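Local coordinates for 182aa long hypothetical protein (Pyrococcus horikoshii, PDB 2GAN) that is of uncharacterised function but probably transfers an acetyl group from acetyl-coenzyme A to an unidentified acceptor, as a member of the GNAT acetyltransferase family, at residues 94-99 and 106-111. Sequence-based numbering, arbitrary orientation.
Sequences IWWVPE and VGLIEF. With SO4 (sulfate ion), chain D.
The Trp96 indole meets Leu108 and Glu110 with different parts of its six-membered ring. Trp96 belongs to a type I beta turn, Ile94 to Val97, closed by Val97 N donating to Ile94 O at 3.0 Å, in the loop between strands 78-85 and 106-114 of the mixed sheet of the GNAT fold. Glu110 OE2 sits at the ring edge, near its plane, 4.2 Å from Trp96 CZ2, and the carboxylate plane is turned 61° from the indole. Leu108 approaches obliquely, its CG 4.0 Å from Trp96 CH2, the two side chains running past each other in opposite directions. Ile94 CG2 and Val97 CG2, brought together by the turn, lie over one face of the indole toward its rim, 3.3 Å and 3.8 Å above the plane. Trp95 NE1 lies in the indole plane at another edge, while Trp96 CD1 lies over one face of the Trp95 ring, near its rim.

Trp96 CG lies between its backbone N and carbonyl carbon (chi1 54°), which turns the six-membered ring toward the Leu108 and Glu110 side chains. Contacts across the segments are apolar apart from the Glu110 carboxylate: Leu108 CD2 meets Val97 CG2 at 4.1 Å and also faces the end of Ile94, though that separation is modelled too short to interpret. Beyond the pair, Trp96 packs on Val145 of strand 141-146 and, like Trp95, meets Phe171 of the second subunit, so the turn forms part of the subunit interface.

The Glu110 carboxylate makes a long, weak ion pair with Arg61 and lies close to Glu65. Arg61 also binds a sulfate, probably from the crystallisation liquor, whose O4 accepts a bent hydrogen bond from Phe111 N, 2.8 Å long with an N-H...O angle of 139°.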
loop_
_atom_site.group_PDB
_atom_site.type_symbol
_atom_site.label_atom_id
_atom_site.label_comp_id
_atom_site.label_asym_id
_atom_site.label_seq_id
_atom_site.Cartn_x
_atom_site.Cartn_y
_atom_site.Cartn_z
ATOM N N ILE A 94 -14.344 -8.117 18.455
ATOM C CA ILE A 94 -13.434 -7.648 17.426
ATOM C C ILE A 94 -13.873 -6.246 17.035
ATOM O O ILE A 94 -14.950 -6.052 16.467
ATOM C CB ILE A 94 -13.442 -8.602 16.235
ATOM C CG1 ILE A 94 -12.932 -9.960 16.713
ATOM C CG2 ILE A 94 -12.518 -8.091 15.127
ATOM C CD1 ILE A 94 -13.441 -11.097 15.906
ATOM N N TRP A 95 -13.016 -5.278 17.344
ATOM C CA TRP A 95 -13.311 -3.864 17.126
ATOM C C TRP A 95 -13.868 -3.435 15.769
ATOM O O TRP A 95 -14.699 -2.532 15.710
ATOM C CB TRP A 95 -12.082 -3.003 17.476
ATOM C CG TRP A 95 -10.975 -3.043 16.460
ATOM C CD1 TRP A 95 -9.943 -3.937 16.400
ATOM C CD2 TRP A 95 -10.813 -2.171 15.332
ATOM N NE1 TRP A 95 -9.150 -3.679 15.304
ATOM C CE2 TRP A 95 -9.662 -2.602 14.632
ATOM C CE3 TRP A 95 -11.530 -1.076 14.844
ATOM C CZ2 TRP A 95 -9.209 -1.966 13.469
ATOM C CZ3 TRP A 95 -11.081 -0.443 13.688
ATOM C CH2 TRP A 95 -9.931 -0.892 13.013
ATOM N N TRP A 96 -13.437 -4.066 14.683
ATOM C CA TRP A 96 -13.942 -3.654 13.377
ATOM C C TRP A 96 -15.179 -4.428 12.903
ATOM O O TRP A 96 -15.819 -4.030 11.935
ATOM C CB TRP A 96 -12.829 -3.738 12.312
ATOM C CG TRP A 96 -12.145 -5.072 12.225
ATOM C CD1 TRP A 96 -11.069 -5.504 12.967
ATOM C CD2 TRP A 96 -12.528 -6.179 11.399
ATOM N NE1 TRP A 96 -10.777 -6.803 12.657
ATOM C CE2 TRP A 96 -11.654 -7.244 11.699
ATOM C CE3 TRP A 96 -13.533 -6.372 10.439
ATOM C CZ2 TRP A 96 -11.746 -8.494 11.067
ATOM C CZ3 TRP A 96 -13.629 -7.611 9.811
ATOM C CH2 TRP A 96 -12.740 -8.659 10.130
ATOM N N VAL A 97 -15.531 -5.507 13.596
ATOM C CA VAL A 97 -16.675 -6.336 13.202
ATOM C C VAL A 97 -18.096 -5.816 13.469
ATOM O O VAL A 97 -18.550 -5.752 14.605
ATOM C CB VAL A 97 -16.557 -7.749 13.816
ATOM C CG1 VAL A 97 -17.803 -8.570 13.494
ATOM C CG2 VAL A 97 -15.319 -8.445 13.254
ATOM N N PRO A 98 -18.832 -5.467 12.401
ATOM C CA PRO A 98 -20.199 -4.964 12.564
ATOM C C PRO A 98 -21.199 -6.089 12.855
ATOM O O PRO A 98 -20.889 -7.279 12.719
ATOM C CB PRO A 98 -20.473 -4.294 11.223
ATOM C CG PRO A 98 -19.809 -5.241 10.269
ATOM C CD PRO A 98 -18.467 -5.526 10.974
ATOM N N GLU A 99 -22.405 -5.692 13.248
ATOM C CA GLU A 99 -23.470 -6.631 13.566
ATOM C C GLU A 99 -23.799 -7.546 12.382
ATOM O O GLU A 99 -24.176 -8.702 12.573
ATOM C CB GLU A 99 -24.713 -5.847 14.030
ATOM C CG GLU A 99 -26.065 -6.264 13.429
ATOM C CD GLU A 99 -26.323 -5.671 12.039
ATOM O OE1 GLU A 99 -26.122 -4.445 11.854
ATOM O OE2 GLU A 99 -26.752 -6.430 11.141
ATOM N N VAL A 106 -19.984 -16.703 9.464
ATOM C CA VAL A 106 -18.837 -15.802 9.348
ATOM C C VAL A 106 -17.521 -16.414 9.832
ATOM O O VAL A 106 -17.442 -16.997 10.913
ATOM C CB VAL A 106 -19.077 -14.462 10.110
ATOM C CG1 VAL A 106 -17.829 -13.604 10.065
ATOM C CG2 VAL A 106 -20.232 -13.699 9.473
ATOM N N GLY A 107 -16.490 -16.273 9.004
ATOM C CA GLY A 107 -15.168 -16.769 9.334
ATOM C C GLY A 107 -14.165 -15.651 9.099
ATOM O O GLY A 107 -14.133 -15.058 8.019
ATOM N N LEU A 108 -13.345 -15.365 10.106
ATOM C CA LEU A 108 -12.354 -14.295 10.021
ATOM C C LEU A 108 -10.919 -14.769 9.810
ATOM O O LEU A 108 -10.452 -15.689 10.476
ATOM C CB LEU A 108 -12.402 -13.450 11.298
ATOM C CG LEU A 108 -13.432 -12.339 11.479
ATOM C CD1 LEU A 108 -14.697 -12.628 10.723
ATOM C CD2 LEU A 108 -13.699 -12.155 12.959
ATOM N N ILE A 109 -10.229 -14.131 8.870
ATOM C CA ILE A 109 -8.832 -14.430 8.600
ATOM C C ILE A 109 -8.065 -13.173 8.973
ATOM O O ILE A 109 -8.487 -12.070 8.639
ATOM C CB ILE A 109 -8.589 -14.738 7.106
ATOM C CG1 ILE A 109 -9.104 -16.151 6.785
ATOM C CG2 ILE A 109 -7.095 -14.584 6.771
ATOM C CD1 ILE A 109 -9.056 -16.524 5.313
ATOM N N GLU A 110 -6.958 -13.335 9.682
ATOM C CA GLU A 110 -6.143 -12.196 10.081
ATOM C C GLU A 110 -4.753 -12.683 10.453
ATOM O O GLU A 110 -4.443 -13.873 10.305
ATOM C CB GLU A 110 -6.804 -11.448 11.257
ATOM C CG GLU A 110 -7.093 -12.270 12.507
ATOM C CD GLU A 110 -8.059 -11.568 13.483
ATOM O OE1 GLU A 110 -8.087 -11.947 14.670
ATOM O OE2 GLU A 110 -8.800 -10.649 13.072
ATOM N N PHE A 111 -3.899 -11.766 10.901
ATOM C CA PHE A 111 -2.545 -12.140 11.297
ATOM C C PHE A 111 -1.871 -12.885 10.142
ATOM O O PHE A 111 -1.167 -13.874 10.353
ATOM C CB PHE A 111 -2.624 -13.036 12.534
ATOM C CG PHE A 111 -1.381 -13.046 13.362
ATOM C CD1 PHE A 111 -0.636 -14.208 13.502
ATOM C CD2 PHE A 111 -0.996 -11.913 14.069
ATOM C CE1 PHE A 111 0.473 -14.248 14.344
ATOM C CE2 PHE A 111 0.108 -11.938 14.913
ATOM C CZ PHE A 111 0.842 -13.103 15.055
HETATM S S SO4 D . -4.229 -8.125 11.627
HETATM O O1 SO4 D . -3.010 -8.173 10.795
HETATM O O2 SO4 D . -5.421 -7.926 10.772
HETATM O O3 SO4 D . -4.107 -7.000 12.572
HETATM O O4 SO4 D . -4.375 -9.390 12.361
#